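Local atomic coordinates of DyP-type peroxidase (Pleurotus ostreatus PC15, PDB entry 6FSK), a protein that is a dye-decolorizing peroxidase that carries heme b and probably uses hydrogen peroxide to oxidise dyes and, through a non-canonical site, manganese(II). Residues 286-289 and 290-293; 404-407 and 408-412; 415-418 and 419-422; 454-458 and 459-463. The protein carries 1 engineered substitution. One frame throughout, in Å; residues are numbered along the deposited sequence.

Contact 1 (286-289 and 290-293); sequences GAPI and EITP
P288 and I291 face each other across a tight turn of the chain, their side chains slanting past one another. CB of I291 sits 3.8 Å from the carbonyl O of P288, so the branch leaves right beside the polar centre of the turn. CG1 of I291 comes next, 3.9 Å from CG of P288. The chain then continues extended, chi2 180°, which carries CD1 of I291 alongside the same ring carbon, 3.8 Å from CG of P288. CG of P288 therefore meets both CG1 and CD1 of I291.

The carbonyl O of P288 is gripped by two backbone donors. N of I291 approaches at 3.2 Å from well above the carbonyl plane on a bent bond, whereas N of T292 comes in at 3.0 Å within that plane and almost straight, with 171° at the hydrogen. T292 also turns its methyl inward: CG2 lies between its own backbone N and carbonyl carbon, and meets CB of A287 at 3.9 Å. Its hydroxyl is used elsewhere, bonding to the carbonyl of K295. The next residue cannot extend the pattern, since N of P293 stands 3.1 Å from O of I289 but has no hydrogen to give.

L300 of helix 298-302 packs on P288, I291 and T292, and the heme lies about 8 Å from the side chain of P288. With I289, E290 and I291 all at helical backbone angles, this is a type I beta turn overlapping an alpha turn, one isolated helical turn in the loop between helices 268-280 and 298-302.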
# COMPACT_ATOMS: atom_id res chain seq x y z
N GLY A 286 -11.89 4.15 -12.38
CA GLY A 286 -10.48 4.11 -12.59
C GLY A 286 -10.03 5.12 -13.63
O GLY A 286 -8.83 5.33 -13.84
N ALA A 287 -10.96 5.79 -14.33
CA ALA A 287 -10.55 6.74 -15.32
C ALA A 287 -9.83 7.95 -14.63
O ALA A 287 -10.40 8.52 -13.71
CB ALA A 287 -11.75 7.25 -16.12
N PRO A 288 -8.66 8.34 -15.09
CA PRO A 288 -7.95 9.40 -14.46
C PRO A 288 -8.55 10.72 -14.81
O PRO A 288 -8.82 10.98 -16.00
CB PRO A 288 -6.55 9.23 -14.97
CG PRO A 288 -6.72 8.55 -16.31
CD PRO A 288 -7.88 7.73 -16.18
N ILE A 289 -8.74 11.58 -13.81
CA ILE A 289 -9.32 12.89 -14.07
C ILE A 289 -8.35 13.73 -14.89
O ILE A 289 -8.79 14.67 -15.60
CB ILE A 289 -9.74 13.63 -12.77
CG1 ILE A 289 -8.54 13.99 -11.97
CG2 ILE A 289 -10.79 12.81 -12.02
CD1 ILE A 289 -8.91 14.63 -10.65
N GLU A 290 -7.02 13.50 -14.86
CA GLU A 290 -6.12 14.28 -15.64
C GLU A 290 -6.43 14.15 -17.15
O GLU A 290 -6.19 15.12 -17.89
CB GLU A 290 -4.68 13.86 -15.34
CG GLU A 290 -3.56 14.54 -16.07
CD GLU A 290 -3.43 16.03 -15.77
OE1 GLU A 290 -4.04 16.58 -14.79
OE2 GLU A 290 -2.64 16.66 -16.52
N ILE A 291 -6.89 12.98 -17.55
CA ILE A 291 -7.29 12.73 -18.98
C ILE A 291 -8.73 13.14 -19.16
O ILE A 291 -9.05 13.82 -20.21
CB ILE A 291 -7.03 11.27 -19.37
CG1 ILE A 291 -5.55 10.95 -19.21
CG2 ILE A 291 -7.55 10.98 -20.81
CD1 ILE A 291 -5.12 9.53 -19.56
N THR A 292 -9.64 12.78 -18.26
CA THR A 292 -11.05 13.10 -18.40
C THR A 292 -11.59 13.87 -17.17
O THR A 292 -12.15 13.27 -16.25
CB THR A 292 -11.88 11.86 -18.78
OG1 THR A 292 -13.23 12.21 -19.06
CG2 THR A 292 -11.83 10.76 -17.72
N PRO A 293 -11.37 15.20 -17.15
CA PRO A 293 -11.62 15.97 -15.90
C PRO A 293 -13.08 16.34 -15.64
O PRO A 293 -13.41 16.69 -14.48
CB PRO A 293 -10.78 17.25 -16.08
CG PRO A 293 -10.66 17.37 -17.57
CD PRO A 293 -10.53 15.99 -18.07

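Contact 2 (404-407 and 408-412); sequences PNFP and VNAVT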
# COMPACT_ATOMS: atom_id res chain seq x y z
N PRO A 404 0.66 19.81 4.26
CA PRO A 404 -0.31 20.66 3.53
C PRO A 404 0.27 21.57 2.48
O PRO A 404 -0.41 21.99 1.58
CB PRO A 404 -1.02 21.44 4.66
CG PRO A 404 -0.14 21.37 5.79
CD PRO A 404 0.62 20.07 5.71
N ASN A 405 1.58 21.85 2.61
CA ASN A 405 2.20 22.67 1.60
C ASN A 405 2.79 21.92 0.43
O ASN A 405 3.20 22.54 -0.54
CB ASN A 405 3.26 23.56 2.23
CG ASN A 405 2.67 24.52 3.20
OD1 ASN A 405 1.88 25.36 2.80
ND2 ASN A 405 2.95 24.33 4.44
N PHE A 406 2.81 20.58 0.51
CA PHE A 406 3.34 19.77 -0.59
C PHE A 406 2.31 19.64 -1.74
O PHE A 406 1.15 19.32 -1.42
CB PHE A 406 3.76 18.37 -0.10
CG PHE A 406 4.30 17.51 -1.19
CD1 PHE A 406 5.59 17.73 -1.64
CD2 PHE A 406 3.52 16.63 -1.90
CE1 PHE A 406 6.16 17.01 -2.69
CE2 PHE A 406 4.01 15.94 -3.00
CZ PHE A 406 5.35 16.11 -3.40
N PRO A 407 2.64 19.87 -3.01
CA PRO A 407 3.98 19.93 -3.57
C PRO A 407 4.45 21.36 -3.88
O PRO A 407 5.51 21.54 -4.48
CB PRO A 407 3.80 19.24 -4.92
CG PRO A 407 2.44 19.59 -5.30
CD PRO A 407 1.64 19.54 -4.02
N VAL A 408 3.75 22.35 -3.39
CA VAL A 408 4.15 23.74 -3.63
C VAL A 408 5.51 24.03 -2.99
O VAL A 408 6.39 24.69 -3.58
CB VAL A 408 3.02 24.74 -3.16
CG1 VAL A 408 3.59 26.17 -3.19
CG2 VAL A 408 1.81 24.61 -4.07
N ASN A 409 5.69 23.59 -1.75
CA ASN A 409 6.89 23.82 -0.97
C ASN A 409 8.12 23.26 -1.75
O ASN A 409 9.14 23.92 -1.97
CB ASN A 409 6.77 23.27 0.44
CG ASN A 409 6.43 21.77 0.57
OD1 ASN A 409 6.21 21.06 -0.40
ND2 ASN A 409 6.31 21.29 1.85
N ALA A 410 7.94 22.08 -2.33
CA ALA A 410 9.05 21.42 -3.01
C ALA A 410 9.45 22.16 -4.22
O ALA A 410 10.70 22.35 -4.43
CB ALA A 410 8.67 20.02 -3.41
N VAL A 411 8.50 22.61 -5.04
CA VAL A 411 8.91 23.28 -6.28
C VAL A 411 9.34 24.74 -6.07
O VAL A 411 10.22 25.23 -6.78
CB VAL A 411 7.93 23.22 -7.43
CG1 VAL A 411 7.79 21.82 -7.89
CG2 VAL A 411 6.56 23.84 -7.07
N THR A 412 8.77 25.43 -5.10
CA THR A 412 9.20 26.82 -4.83
C THR A 412 10.52 26.84 -4.07
O THR A 412 11.17 27.90 -4.06
CB THR A 412 8.13 27.63 -4.11
OG1 THR A 412 7.85 27.00 -2.89
CG2 THR A 412 6.91 27.77 -5.00
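N405, F406 and P407 meet V408 to V411 in a local contact at the N-terminus of helix 408-412, where the loop after helix 393-401 enters it. The peptide bond before P407 is cis, which folds N405 to V408 into a type VIa turn and brings CB of P407 over the centre of the F406 ring, 3.7 Å above its plane.

Two carbonyls receive the first helical donors. O of N405 takes N of N409 at 3.0 Å, the donor standing above the carbonyl plane. O of P407, the N-cap residue, takes N of V411 at 3.2 Å on a fairly straight bond, and N of A410 adds a weak one.

The side chain of N409 folds back over the turn because its CG lies between its backbone N and carbonyl carbon, chi1 56°. OD1 of N409 thereby lands 3.2 Å from CA of F406 and 3.6 Å from CD1 of the ring, with ring and amide planes 63° apart, and accepts a weak bond from N of A410. Further along the ring, CE1 of F406 touches CB of A410 at 4.0 Å.

W400 stacks on the F406 ring, and K332 bonds to the carbonyl of F406. Taken together, this is a helix N-terminus entered through a type VIa cis-proline turn.

Contact 3 (415-418 and 419-422); sequences GPIP and PLDG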
# COMPACT_ATOMS: atom_id res chain seq x y z
N GLY A 415 12.99 28.24 -6.75
CA GLY A 415 12.84 29.55 -7.43
C GLY A 415 11.42 30.02 -7.21
O GLY A 415 10.56 29.21 -6.86
N PRO A 416 11.18 31.32 -7.38
CA PRO A 416 9.82 31.80 -7.17
C PRO A 416 8.95 31.41 -8.37
O PRO A 416 9.38 31.44 -9.49
CB PRO A 416 10.00 33.33 -7.10
CG PRO A 416 11.17 33.58 -8.05
CD PRO A 416 12.09 32.38 -7.89
N ILE A 417 7.72 31.00 -8.09
CA ILE A 417 6.76 30.64 -9.07
C ILE A 417 5.47 31.43 -8.71
O ILE A 417 4.68 31.01 -7.83
CB ILE A 417 6.46 29.11 -9.02
CG1 ILE A 417 7.73 28.33 -9.30
CG2 ILE A 417 5.46 28.70 -10.10
CD1 ILE A 417 7.63 26.81 -9.03
N PRO A 418 5.28 32.62 -9.33
CA PRO A 418 4.20 33.48 -8.96
C PRO A 418 2.78 32.86 -9.01
O PRO A 418 1.96 33.18 -8.09
CB PRO A 418 4.35 34.65 -9.92
CG PRO A 418 5.84 34.67 -10.19
CD PRO A 418 6.28 33.26 -10.21
N PRO A 419 2.48 31.96 -10.00
CA PRO A 419 1.13 31.33 -9.97
C PRO A 419 0.88 30.49 -8.77
O PRO A 419 -0.30 30.15 -8.56
CB PRO A 419 1.14 30.44 -11.20
CG PRO A 419 2.16 31.00 -12.08
CD PRO A 419 3.19 31.61 -11.23
N LEU A 420 1.92 30.15 -8.00
CA LEU A 420 1.75 29.34 -6.76
C LEU A 420 1.73 30.21 -5.51
O LEU A 420 1.66 29.69 -4.41
CB LEU A 420 2.75 28.26 -6.64
CG LEU A 420 2.66 27.19 -7.76
CD1 LEU A 420 3.78 26.21 -7.63
CD2 LEU A 420 1.30 26.48 -7.75
N ASP A 421 1.78 31.55 -5.65
CA ASP A 421 1.75 32.35 -4.43
C ASP A 421 0.43 32.12 -3.67
O ASP A 421 -0.62 32.18 -4.24
CB ASP A 421 1.81 33.86 -4.78
CG ASP A 421 3.13 34.29 -5.32
OD1 ASP A 421 4.17 33.64 -5.10
OD2 ASP A 421 3.14 35.37 -6.01
N GLY A 422 0.56 31.87 -2.38
CA GLY A 422 -0.56 31.64 -1.52
C GLY A 422 -1.21 30.26 -1.67
O GLY A 422 -2.22 29.97 -0.97
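I417 and P418 meet L420 and D421 in a short piece of 3-10 helix, a surface turn in the long loop that follows helix 408-412. Two successive backbone bonds define it, each spanning three residues. N of L420 donates to O of I417 at 2.9 Å and N of D421 to O of P418, also at 2.9 Å. Both donors stand above the plane of the carbonyl they reach, by 42° in the first bond and 60° in the second. P419, inside the turn, has no N-H and gives no bond of its own.

The apolar side is built on I417. CG2 of I417, anti to its own N, touches CD of P419 at 3.9 Å, where the two side chains cross at about a right angle, and CD1 of L420 at the same distance. Isoleucine and leucine run side by side in the same direction and both reach V411 of helix 408-412, L420 meeting V408 as well, which packs the exposed turn on that helix. The two prolines likewise lie side by side, CB of P418 3.5 Å from CD of P419 across the peptide bond that joins them; two rings in a row probably restrict the chain here.

D421 bends its carboxylate back over the turn. Its OD2 comes to 3.2 Å from O of P418, an approach of two acceptors and not a hydrogen bond, beside the carbonyl that already holds the N-H of D421.

Contact 4 (454-458 and 459-463); sequences ITLPD and QDFVV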
# COMPACT_ATOMS: atom_id res chain seq x y z
N ILE A 454 -11.96 23.09 1.66
CA ILE A 454 -12.97 22.40 2.44
C ILE A 454 -12.24 21.93 3.67
O ILE A 454 -11.19 21.28 3.61
CB ILE A 454 -13.55 21.17 1.71
CG1 ILE A 454 -14.23 21.59 0.42
CG2 ILE A 454 -14.55 20.44 2.66
CD1 ILE A 454 -14.63 20.49 -0.52
N THR A 455 -12.88 22.19 4.82
CA THR A 455 -12.41 21.74 6.05
C THR A 455 -12.96 20.35 6.31
O THR A 455 -14.18 20.17 6.31
CB THR A 455 -12.75 22.71 7.22
OG1 THR A 455 -12.13 24.00 6.95
CG2 THR A 455 -12.17 22.22 8.45
N LEU A 456 -12.11 19.32 6.47
CA LEU A 456 -12.61 17.98 6.56
C LEU A 456 -13.31 17.68 7.87
O LEU A 456 -12.96 18.24 8.91
CB LEU A 456 -11.49 16.96 6.28
CG LEU A 456 -10.80 17.13 4.91
CD1 LEU A 456 -9.56 16.22 4.84
CD2 LEU A 456 -11.76 16.76 3.80
N PRO A 457 -14.25 16.75 7.88
CA PRO A 457 -14.91 16.40 9.12
C PRO A 457 -13.92 15.84 10.12
O PRO A 457 -12.95 15.20 9.71
CB PRO A 457 -15.90 15.28 8.70
CG PRO A 457 -15.89 15.22 7.24
CD PRO A 457 -14.75 16.03 6.70
N ASP A 458 -14.15 15.99 11.41
CA ASP A 458 -13.15 15.63 12.37
C ASP A 458 -12.85 14.12 12.40
O ASP A 458 -11.71 13.72 12.63
CB ASP A 458 -13.51 16.14 13.75
CG ASP A 458 -13.26 17.65 13.87
OD1 ASP A 458 -13.01 18.39 12.81
OD2 ASP A 458 -13.26 18.04 15.06
N GLN A 459 -13.88 13.35 12.11
CA GLN A 459 -13.64 11.88 11.86
C GLN A 459 -12.96 11.67 10.48
O GLN A 459 -13.57 11.81 9.43
CB GLN A 459 -14.92 11.12 11.96
CG GLN A 459 -14.87 9.60 11.63
CD GLN A 459 -13.98 8.86 12.56
OE1 GLN A 459 -14.27 8.77 13.79
NE2 GLN A 459 -12.85 8.41 12.06
N ASP A 460 -11.70 11.25 10.55
CA ASP A 460 -10.94 10.89 9.39
C ASP A 460 -11.63 9.69 8.69
O ASP A 460 -12.18 8.84 9.31
CB ASP A 460 -9.49 10.46 9.72
CG ASP A 460 -8.57 11.63 10.21
OD1 ASP A 460 -9.06 12.55 10.84
OD2 ASP A 460 -7.33 11.58 10.02
N PHE A 461 -11.58 9.72 7.38
CA PHE A 461 -12.17 8.68 6.58
C PHE A 461 -11.45 7.36 6.69
O PHE A 461 -12.08 6.28 6.46
CB PHE A 461 -12.30 9.11 5.12
CG PHE A 461 -13.01 10.43 4.92
CD1 PHE A 461 -14.25 10.64 5.51
CD2 PHE A 461 -12.46 11.35 4.15
CE1 PHE A 461 -14.87 11.87 5.32
CE2 PHE A 461 -13.09 12.58 3.97
CZ PHE A 461 -14.29 12.79 4.55
N VAL A 462 -10.15 7.39 6.99
CA VAL A 462 -9.29 6.16 7.13
C VAL A 462 -8.71 6.22 8.51
O VAL A 462 -8.20 7.25 8.92
CB VAL A 462 -8.18 6.16 6.01
CG1 VAL A 462 -7.27 4.96 6.26
CG2 VAL A 462 -8.84 5.98 4.67
N VAL A 463 -8.83 5.12 9.24
CA VAL A 463 -8.42 5.02 10.64
C VAL A 463 -7.43 3.84 10.78
O VAL A 463 -7.84 2.68 10.59
CB VAL A 463 -9.58 4.73 11.46
CG1 VAL A 463 -9.20 4.65 12.97
CG2 VAL A 463 -10.63 5.89 11.37
O HOH W 1 -10.26 15.43 10.06
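P457 and F461 pack against each other in the loop that leads from strand 453-455 into strand 462-472, one of the central strands of the antiparallel sheet of this DyP-type alpha+beta fold. The strand starts at V462, which touches the heme, so the loop delivers the chain to the cofactor pocket.

Apolar contacts come first. The F461 ring and the proline cross at about a right angle. CZ of the phenylalanine meets CD of P457 at 3.9 Å, and CE1 touches CG of P457 at 4.0 Å. A looser neighbour is L456, whose CD2 is 4.4 Å from CE2 of F461. With chi1 at -53°, CG of F461 points away from its own carbonyl carbon, and the ring reaches back to the residues before the bend. F252 meets this ring edge-to-face and F255 also packs against it, so helix 249-258 continues the apolar cluster.

Polar links across the bend pass through water, for no direct hydrogen bond joins 454-458 to 459-463. One water lies 2.7 Å from O of P457 and 3.2 Å from OD1 of D460; with further acceptors close by, these bonds need not all hold at once. The same OD1 has a long, weak ion pair with R440.

Within the second half of the loop, the side chain of Q459, bent at chi2, reaches forward to the carbonyl of the next residue. Its NE2 gives a nearly straight bond, 173° at the hydrogen, to a lone pair of O of D460 at 2.9 Å, and that oxygen lies within the plane of the glutamine amide.

Overall arrangement
Followed from the N terminus, the four contacts come strictly in series: each closes a bend of its own, and none encloses or crosses another. Contact 1 turns the loop between helices 268-280 and 298-302. Contact 2 starts helix 408-412, and contact 3 turns the chain soon after that helix ends. These two touch, centres 10 Å apart, with CG2 of V411 3.7 Å from both CD1 of L420 and CD1 of I417, so the turn packs on the helix that precedes it. Contact 4 comes last and leads into strand 462-472 and the heme pocket. Contacts 1 and 4 touch neither each other nor the pair; their centres lie 22 to 29 Å from those of the other contacts.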